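Local structure of GTPase-activating protein skywalker (Drosophila melanogaster, 5HJQ) at residues Y257-I270 with P325-I337. The protein acts through its TBC domain as a GTPase-activating protein for Rab35, controlling synaptic vesicle protein turnover through endosomes, and binds phosphoinositides. Sequence-based numbering, arbitrary orientation.
Sequences YFQRICPGLKLERI and PDNIKNDIGNALI
Ile332, which packs against both Phe258 and Ile261, follows the N-cap Asp331, whose OD1 accepts from Asn334 N at 3.2 Å, met from above the carboxylate plane. Asp suits this place because its short acidic side chain can satisfy a first-turn NH; Gly333 suits the place between them, since a CB there would run into the same OD1.

Across the contact the packing is mainly apolar. Ile332 lays CG2 over one face of the Phe258 ring, 3.9 Å from the centroid and 15° off its normal, a CH-pi contact. With CG1 beside the backbone N (chi1 -64°) and an extended chi2, its CD1 goes on past the ring, 3.7 Å from Phe258 CD1, and meets Ile261 CD1 tip to tip at 3.9 Å. Leu265 CD2 and Ile270 CD1 close on the same branched side chain, which offers a methyl to each. Ile261 CD1 also crosses Ile328 CD1 at about a right angle (3.8 Å), while Ile270 CG2 packs similarly against Leu336 CD1.

Tyr257 OH touches Pro325 CG at 3.5 Å. The exposed Lys329 lays its CB and CD near Ile261 O. Cys262, the first residue to leave the helix, sets SG 3.8 Å from Lys329 O. It also opens a type II turn to Leu265, in which Gly264 readily adopts the positive phi required.

Helix 300-317 backs this cluster through Leu310 on Phe258 and Phe313 on Leu336. Away from the inositol triphosphate pocket, the arrangement joins the end of helix 252-261, the following turn and helix 268-271 to helices 325-328 and 332-341, a small apolar core between short helices and their connecting turns, in the all-helical TBC domain.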
ATOM      1  N   TYR A 257      15.085 -17.420 -11.621  1.00 62.06           N
ATOM      2  CA  TYR A 257      15.173 -16.853 -12.960  1.00 62.79           C
ATOM      3  C   TYR A 257      15.986 -15.566 -12.951  1.00 66.55           C
ATOM      4  O   TYR A 257      16.764 -15.306 -13.869  1.00 65.97           O
ATOM      5  CB  TYR A 257      13.775 -16.590 -13.524  1.00 66.48           C
ATOM      6  CG  TYR A 257      13.776 -15.945 -14.890  1.00 71.48           C
ATOM      7  CD1 TYR A 257      14.278 -16.620 -15.995  1.00 72.33           C
ATOM      8  CD2 TYR A 257      13.275 -14.663 -15.075  1.00 65.67           C
ATOM      9  CE1 TYR A 257      14.285 -16.039 -17.247  1.00 70.21           C
ATOM     10  CE2 TYR A 257      13.276 -14.071 -16.326  1.00 71.38           C
ATOM     11  CZ  TYR A 257      13.783 -14.764 -17.409  1.00 76.81           C
ATOM     12  OH  TYR A 257      13.787 -14.182 -18.656  1.00 81.85           O
ATOM     13  N   PHE A 258      15.802 -14.768 -11.904  1.00 61.30           N
ATOM     14  CA  PHE A 258      16.530 -13.513 -11.756  1.00 64.29           C
ATOM     15  C   PHE A 258      18.028 -13.751 -11.578  1.00 64.36           C
ATOM     16  O   PHE A 258      18.852 -13.062 -12.180  1.00 61.28           O
ATOM     17  CB  PHE A 258      15.981 -12.714 -10.573  1.00 64.29           C
ATOM     18  CG  PHE A 258      14.607 -12.160 -10.803  1.00 65.87           C
ATOM     19  CD1 PHE A 258      14.118 -11.998 -12.087  1.00 66.37           C
ATOM     20  CD2 PHE A 258      13.803 -11.801  -9.735  1.00 61.06           C
ATOM     21  CE1 PHE A 258      12.852 -11.483 -12.304  1.00 70.37           C
ATOM     22  CE2 PHE A 258      12.535 -11.287  -9.944  1.00 69.54           C
ATOM     23  CZ  PHE A 258      12.060 -11.128 -11.231  1.00 66.80           C
ATOM     24  N   GLN A 259      18.372 -14.728 -10.744  1.00 62.75           N
ATOM     25  CA  GLN A 259      19.767 -15.059 -10.483  1.00 67.45           C
ATOM     26  C   GLN A 259      20.449 -15.600 -11.734  1.00 64.64           C
ATOM     27  O   GLN A 259      21.616 -15.308 -11.987  1.00 64.49           O
ATOM     28  CB  GLN A 259      19.871 -16.072  -9.343  1.00 66.70           C
ATOM     29  CG  GLN A 259      19.379 -15.548  -8.004  1.00 62.48           C
ATOM     30  CD  GLN A 259      19.453 -16.591  -6.905  1.00 67.40           C
ATOM     31  OE1 GLN A 259      18.833 -17.652  -6.997  1.00 68.37           O
ATOM     32  NE2 GLN A 259      20.212 -16.293  -5.858  1.00 71.98           N
ATOM     33  N   ARG A 260      19.709 -16.373 -12.524  1.00 66.16           N
ATOM     34  CA  ARG A 260      20.248 -16.970 -13.742  1.00 62.91           C
ATOM     35  C   ARG A 260      20.593 -15.932 -14.805  1.00 64.25           C
ATOM     36  O   ARG A 260      21.740 -15.844 -15.242  1.00 70.59           O
ATOM     37  CB  ARG A 260      19.261 -17.994 -14.308  1.00 63.81           C
ATOM     38  CG  ARG A 260      19.193 -19.264 -13.483  1.00 63.44           C
ATOM     39  CD  ARG A 260      17.969 -20.107 -13.785  1.00 65.94           C
ATOM     40  NE  ARG A 260      17.865 -21.211 -12.835  1.00 71.47           N
ATOM     41  CZ  ARG A 260      16.949 -22.173 -12.889  1.00 70.63           C
ATOM     42  NH1 ARG A 260      16.043 -22.177 -13.859  1.00 67.85           N
ATOM     43  NH2 ARG A 260      16.942 -23.132 -11.971  1.00 66.61           N
ATOM     44  N   ILE A 261      19.604 -15.145 -15.218  1.00 61.89           N
ATOM     45  CA  ILE A 261      19.813 -14.145 -16.263  1.00 64.88           C
ATOM     46  C   ILE A 261      20.786 -13.058 -15.815  1.00 66.14           C
ATOM     47  O   ILE A 261      21.365 -12.350 -16.638  1.00 72.20           O
ATOM     48  CB  ILE A 261      18.487 -13.484 -16.688  1.00 69.16           C
ATOM     49  CG1 ILE A 261      17.954 -12.581 -15.573  1.00 63.34           C
ATOM     50  CG2 ILE A 261      17.466 -14.544 -17.059  1.00 73.14           C
ATOM     51  CD1 ILE A 261      16.703 -11.820 -15.949  1.00 73.62           C
ATOM     52  N   CYS A 262      20.967 -12.939 -14.505  1.00 60.74           N
ATOM     53  CA  CYS A 262      21.844 -11.926 -13.943  1.00 63.66           C
ATOM     54  C   CYS A 262      22.711 -12.544 -12.854  1.00 70.04           C
ATOM     55  O   CYS A 262      22.422 -12.392 -11.671  1.00 69.51           O
ATOM     56  CB  CYS A 262      21.024 -10.758 -13.385  1.00 72.73           C
ATOM     57  SG  CYS A 262      21.965  -9.244 -13.081  1.00 84.83           S
ATOM     58  N   PRO A 263      23.773 -13.260 -13.252  1.00 65.14           N
ATOM     59  CA  PRO A 263      24.643 -13.901 -12.263  1.00 63.29           C
ATOM     60  C   PRO A 263      25.357 -12.864 -11.408  1.00 64.05           C
ATOM     61  O   PRO A 263      25.669 -11.780 -11.900  1.00 66.04           O
ATOM     62  CB  PRO A 263      25.635 -14.692 -13.122  1.00 66.19           C
ATOM     63  CG  PRO A 263      25.664 -13.971 -14.422  1.00 67.57           C
ATOM     64  CD  PRO A 263      24.261 -13.452 -14.628  1.00 63.01           C
ATOM     65  N   GLY A 264      25.596 -13.184 -10.141  1.00 62.92           N
ATOM     66  CA  GLY A 264      26.273 -12.265  -9.245  1.00 65.66           C
ATOM     67  C   GLY A 264      25.331 -11.246  -8.627  1.00 73.62           C
ATOM     68  O   GLY A 264      25.680 -10.567  -7.662  1.00 75.36           O
ATOM     69  N   LEU A 265      24.133 -11.133  -9.189  1.00 70.63           N
ATOM     70  CA  LEU A 265      23.113 -10.243  -8.642  1.00 75.77           C
ATOM     71  C   LEU A 265      22.650 -10.719  -7.275  1.00 70.26           C
ATOM     72  O   LEU A 265      22.268 -11.877  -7.108  1.00 74.35           O
ATOM     73  CB  LEU A 265      21.915 -10.145  -9.586  1.00 71.54           C
ATOM     74  CG  LEU A 265      20.562  -9.761  -8.982  1.00 77.15           C
ATOM     75  CD1 LEU A 265      20.481  -8.267  -8.674  1.00 75.65           C
ATOM     76  CD2 LEU A 265      19.429 -10.195  -9.901  1.00 73.35           C
ATOM     77  N   LYS A 266      22.691  -9.825  -6.294  1.00 70.60           N
ATOM     78  CA  LYS A 266      22.141 -10.135  -4.985  1.00 73.76           C
ATOM     79  C   LYS A 266      20.687  -9.678  -4.905  1.00 69.49           C
ATOM     80  O   LYS A 266      20.373  -8.497  -5.088  1.00 68.54           O
ATOM     81  CB  LYS A 266      22.983  -9.501  -3.875  1.00 75.75           C
ATOM     82  CG  LYS A 266      24.429  -9.224  -4.272  1.00 79.17           C
ATOM     83  CD  LYS A 266      25.321  -9.083  -3.046  1.00 84.91           C
ATOM     84  CE  LYS A 266      24.747  -8.103  -2.029  1.00 93.62           C
ATOM     85  NZ  LYS A 266      25.428  -8.230  -0.703  1.00100.27           N
ATOM     86  N   LEU A 267      19.806 -10.632  -4.623  1.00 64.91           N
ATOM     87  CA  LEU A 267      18.363 -10.408  -4.652  1.00 70.33           C
ATOM     88  C   LEU A 267      17.905  -9.310  -3.696  1.00 67.48           C
ATOM     89  O   LEU A 267      16.823  -8.749  -3.872  1.00 65.80           O
ATOM     90  CB  LEU A 267      17.628 -11.714  -4.337  1.00 66.36           C
ATOM     91  CG  LEU A 267      17.571 -12.724  -5.485  1.00 70.16           C
ATOM     92  CD1 LEU A 267      16.964 -14.034  -5.013  1.00 71.31           C
ATOM     93  CD2 LEU A 267      16.776 -12.161  -6.657  1.00 68.95           C
ATOM     94  N   GLU A 268      18.722  -9.016  -2.688  1.00 66.56           N
ATOM     95  CA  GLU A 268      18.410  -7.969  -1.720  1.00 66.62           C
ATOM     96  C   GLU A 268      18.141  -6.646  -2.418  1.00 67.20           C
ATOM     97  O   GLU A 268      17.176  -5.957  -2.098  1.00 66.42           O
ATOM     98  CB  GLU A 268      19.547  -7.802  -0.709  1.00 69.63           C
ATOM     99  CG  GLU A 268      19.654  -8.915   0.320  1.00 69.51           C
ATOM    100  CD  GLU A 268      20.376 -10.140  -0.209  1.00 68.54           C
ATOM    101  OE1 GLU A 268      20.789 -10.132  -1.388  1.00 66.21           O
ATOM    102  OE2 GLU A 268      20.533 -11.112   0.560  1.00 73.10           O
ATOM    103  N   ARG A 269      18.988  -6.312  -3.387  1.00 69.32           N
ATOM    104  CA  ARG A 269      18.853  -5.073  -4.145  1.00 71.17           C
ATOM    105  C   ARG A 269      17.484  -4.961  -4.815  1.00 67.09           C
ATOM    106  O   ARG A 269      16.974  -3.862  -5.030  1.00 68.80           O
ATOM    107  CB  ARG A 269      19.954  -4.974  -5.203  1.00 65.21           C
ATOM    108  N   ILE A 270      16.896  -6.108  -5.140  1.00 61.41           N
ATOM    109  CA  ILE A 270      15.613  -6.144  -5.831  1.00 65.80           C
ATOM    110  C   ILE A 270      14.426  -6.027  -4.871  1.00 62.84           C
ATOM    111  O   ILE A 270      13.468  -5.304  -5.145  1.00 61.15           O
ATOM    112  CB  ILE A 270      15.477  -7.437  -6.662  1.00 60.99           C
ATOM    113  CG1 ILE A 270      16.511  -7.449  -7.787  1.00 66.73           C
ATOM    114  CG2 ILE A 270      14.088  -7.559  -7.250  1.00 63.30           C
ATOM    115  CD1 ILE A 270      16.392  -8.638  -8.710  1.00 68.45           C
ATOM    116  N   PRO A 325      15.253 -11.266 -21.636  1.00 96.56           N
ATOM    117  CA  PRO A 325      16.387 -11.168 -20.706  1.00 95.73           C
ATOM    118  C   PRO A 325      17.340 -10.010 -21.002  1.00 97.09           C
ATOM    119  O   PRO A 325      17.857  -9.391 -20.074  1.00 96.71           O
ATOM    120  CB  PRO A 325      17.104 -12.507 -20.896  1.00 93.39           C
ATOM    121  CG  PRO A 325      16.027 -13.446 -21.290  1.00 95.56           C
ATOM    122  CD  PRO A 325      15.067 -12.645 -22.128  1.00 97.29           C
ATOM    123  N   ASP A 326      17.548  -9.717 -22.282  1.00 98.84           N
ATOM    124  CA  ASP A 326      18.548  -8.738 -22.696  1.00101.12           C
ATOM    125  C   ASP A 326      18.180  -7.299 -22.336  1.00 98.48           C
ATOM    126  O   ASP A 326      19.061  -6.465 -22.126  1.00 96.29           O
ATOM    127  CB  ASP A 326      18.785  -8.848 -24.203  1.00104.49           C
ATOM    128  CG  ASP A 326      18.932 -10.285 -24.664  1.00102.59           C
ATOM    129  OD1 ASP A 326      20.053 -10.828 -24.570  1.00104.27           O
ATOM    130  OD2 ASP A 326      17.927 -10.871 -25.119  1.00104.01           O
ATOM    131  N   ASN A 327      16.886  -7.007 -22.267  1.00 97.87           N
ATOM    132  CA  ASN A 327      16.440  -5.651 -21.969  1.00 95.80           C
ATOM    133  C   ASN A 327      16.285  -5.402 -20.474  1.00 95.56           C
ATOM    134  O   ASN A 327      16.346  -4.259 -20.021  1.00 97.05           O
ATOM    135  CB  ASN A 327      15.114  -5.352 -22.670  1.00 98.51           C
ATOM    136  CG  ASN A 327      15.113  -5.769 -24.125  1.00 98.56           C
ATOM    137  OD1 ASN A 327      14.240  -6.516 -24.566  1.00100.81           O
ATOM    138  ND2 ASN A 327      16.092  -5.286 -24.880  1.00 99.79           N
ATOM    139  N   ILE A 328      16.084  -6.472 -19.711  1.00 93.84           N
ATOM    140  CA  ILE A 328      15.766  -6.337 -18.294  1.00 89.70           C
ATOM    141  C   ILE A 328      16.921  -6.692 -17.360  1.00 89.84           C
ATOM    142  O   ILE A 328      16.902  -6.308 -16.191  1.00 86.42           O
ATOM    143  CB  ILE A 328      14.553  -7.210 -17.909  1.00 88.13           C
ATOM    144  CG1 ILE A 328      14.978  -8.664 -17.687  1.00 83.91           C
ATOM    145  CG2 ILE A 328      13.471  -7.108 -18.967  1.00 90.02           C
ATOM    146  CD1 ILE A 328      13.885  -9.541 -17.121  1.00 76.11           C
ATOM    147  N   LYS A 329      17.919  -7.418 -17.862  1.00 86.47           N
ATOM    148  CA  LYS A 329      19.028  -7.853 -17.016  1.00 86.15           C
ATOM    149  C   LYS A 329      19.784  -6.648 -16.460  1.00 86.56           C
ATOM    150  O   LYS A 329      20.356  -6.708 -15.374  1.00 85.75           O
ATOM    151  CB  LYS A 329      19.990  -8.767 -17.791  1.00 87.89           C
ATOM    152  CG  LYS A 329      21.261  -8.084 -18.261  1.00 87.00           C
ATOM    153  CD  LYS A 329      22.307  -9.081 -18.723  1.00 96.56           C
ATOM    154  CE  LYS A 329      23.655  -8.397 -18.913  1.00 97.25           C
ATOM    155  NZ  LYS A 329      24.110  -7.723 -17.665  1.00 96.38           N
ATOM    156  N   ASN A 330      19.774  -5.554 -17.214  1.00 89.33           N
ATOM    157  CA  ASN A 330      20.479  -4.340 -16.832  1.00 89.56           C
ATOM    158  C   ASN A 330      19.903  -3.755 -15.550  1.00 90.69           C
ATOM    159  O   ASN A 330      20.631  -3.228 -14.709  1.00 89.86           O
ATOM    160  CB  ASN A 330      20.404  -3.315 -17.962  1.00 93.89           C
ATOM    161  CG  ASN A 330      20.415  -3.961 -19.333  1.00 97.14           C
ATOM    162  OD1 ASN A 330      19.523  -3.721 -20.149  1.00 93.96           O
ATOM    163  ND2 ASN A 330      21.428  -4.783 -19.597  1.00 95.44           N
ATOM    164  N   ASP A 331      18.585  -3.861 -15.415  1.00 85.67           N
ATOM    165  CA  ASP A 331      17.873  -3.338 -14.257  1.00 84.38           C
ATOM    166  C   ASP A 331      16.526  -4.046 -14.114  1.00 81.65           C
ATOM    167  O   ASP A 331      15.527  -3.623 -14.695  1.00 76.76           O
ATOM    168  CB  ASP A 331      17.681  -1.825 -14.390  1.00 85.20           C
ATOM    169  CG  ASP A 331      17.416  -1.151 -13.061  1.00 83.03           C
ATOM    170  OD1 ASP A 331      16.905  -1.821 -12.142  1.00 85.26           O
ATOM    171  OD2 ASP A 331      17.727   0.052 -12.933  1.00 90.89           O
ATOM    172  N   ILE A 332      16.518  -5.135 -13.351  1.00 78.53           N
ATOM    173  CA  ILE A 332      15.310  -5.920 -13.120  1.00 79.06           C
ATOM    174  C   ILE A 332      14.351  -5.117 -12.257  1.00 75.99           C
ATOM    175  O   ILE A 332      13.132  -5.141 -12.459  1.00 75.25           O
ATOM    176  CB  ILE A 332      15.636  -7.262 -12.440  1.00 74.98           C
ATOM    177  CG1 ILE A 332      16.493  -8.128 -13.362  1.00 75.02           C
ATOM    178  CG2 ILE A 332      14.361  -7.996 -12.044  1.00 69.95           C
ATOM    179  CD1 ILE A 332      16.792  -9.493 -12.807  1.00 69.90           C
ATOM    180  N   GLY A 333      14.934  -4.409 -11.296  1.00 76.43           N
ATOM    181  CA  GLY A 333      14.254  -3.419 -10.493  1.00 71.56           C
ATOM    182  C   GLY A 333      13.282  -2.505 -11.173  1.00 84.16           C
ATOM    183  O   GLY A 333      12.154  -2.405 -10.749  1.00 70.81           O
ATOM    184  N   ASN A 334      13.688  -1.809 -12.222  1.00 84.49           N
ATOM    185  CA  ASN A 334      12.687  -0.907 -12.791  1.00 82.03           C
ATOM    186  C   ASN A 334      12.031  -1.611 -13.971  1.00 78.44           C
ATOM    187  O   ASN A 334      11.083  -1.109 -14.559  1.00 80.27           O
ATOM    188  CB  ASN A 334      13.247   0.462 -13.203  1.00 91.56           C
ATOM    189  CG  ASN A 334      14.254   1.001 -12.209  1.00 99.08           C
ATOM    190  OD1 ASN A 334      14.162   0.767 -10.967  1.00103.71           O
ATOM    191  ND2 ASN A 334      15.116   1.894 -12.719  1.00103.22           N
ATOM    192  N   ALA A 335      12.501  -2.810 -14.288  1.00 76.17           N
ATOM    193  CA  ALA A 335      11.793  -3.609 -15.284  1.00 76.90           C
ATOM    194  C   ALA A 335      10.474  -4.056 -14.672  1.00 71.42           C
ATOM    195  O   ALA A 335       9.445  -4.092 -15.340  1.00 71.59           O
ATOM    196  CB  ALA A 335      12.615  -4.801 -15.739  1.00 75.01           C
ATOM    197  N   LEU A 336      10.511  -4.345 -13.377  1.00 66.22           N
ATOM    198  CA  LEU A 336       9.315  -4.728 -12.637  1.00 70.06           C
ATOM    199  C   LEU A 336       8.347  -3.554 -12.512  1.00 68.61           C
ATOM    200  O   LEU A 336       7.136  -3.717 -12.667  1.00 69.11           O
ATOM    201  CB  LEU A 336       9.688  -5.263 -11.252  1.00 64.18           C
ATOM    202  CG  LEU A 336      10.253  -6.685 -11.244  1.00 67.72           C
ATOM    203  CD1 LEU A 336      11.179  -6.907 -10.055  1.00 63.27           C
ATOM    204  CD2 LEU A 336       9.120  -7.695 -11.236  1.00 62.15           C
ATOM    205  N   ILE A 337       8.890  -2.371 -12.240  1.00 66.85           N
ATOM    206  CA  ILE A 337       8.092  -1.155 -12.155  1.00 68.20           C
ATOM    207  C   ILE A 337       7.392  -0.861 -13.476  1.00 73.68           C
ATOM    208  O   ILE A 337       6.191  -0.581 -13.505  1.00 69.94           O
ATOM    209  CB  ILE A 337       8.955   0.061 -11.759  1.00 69.94           C
ATOM    210  CG1 ILE A 337       9.536  -0.125 -10.357  1.00 67.74           C
ATOM    211  CG2 ILE A 337       8.142   1.345 -11.836  1.00 64.70           C
ATOM    212  CD1 ILE A 337       8.496  -0.164  -9.262  1.00 62.92           C
TER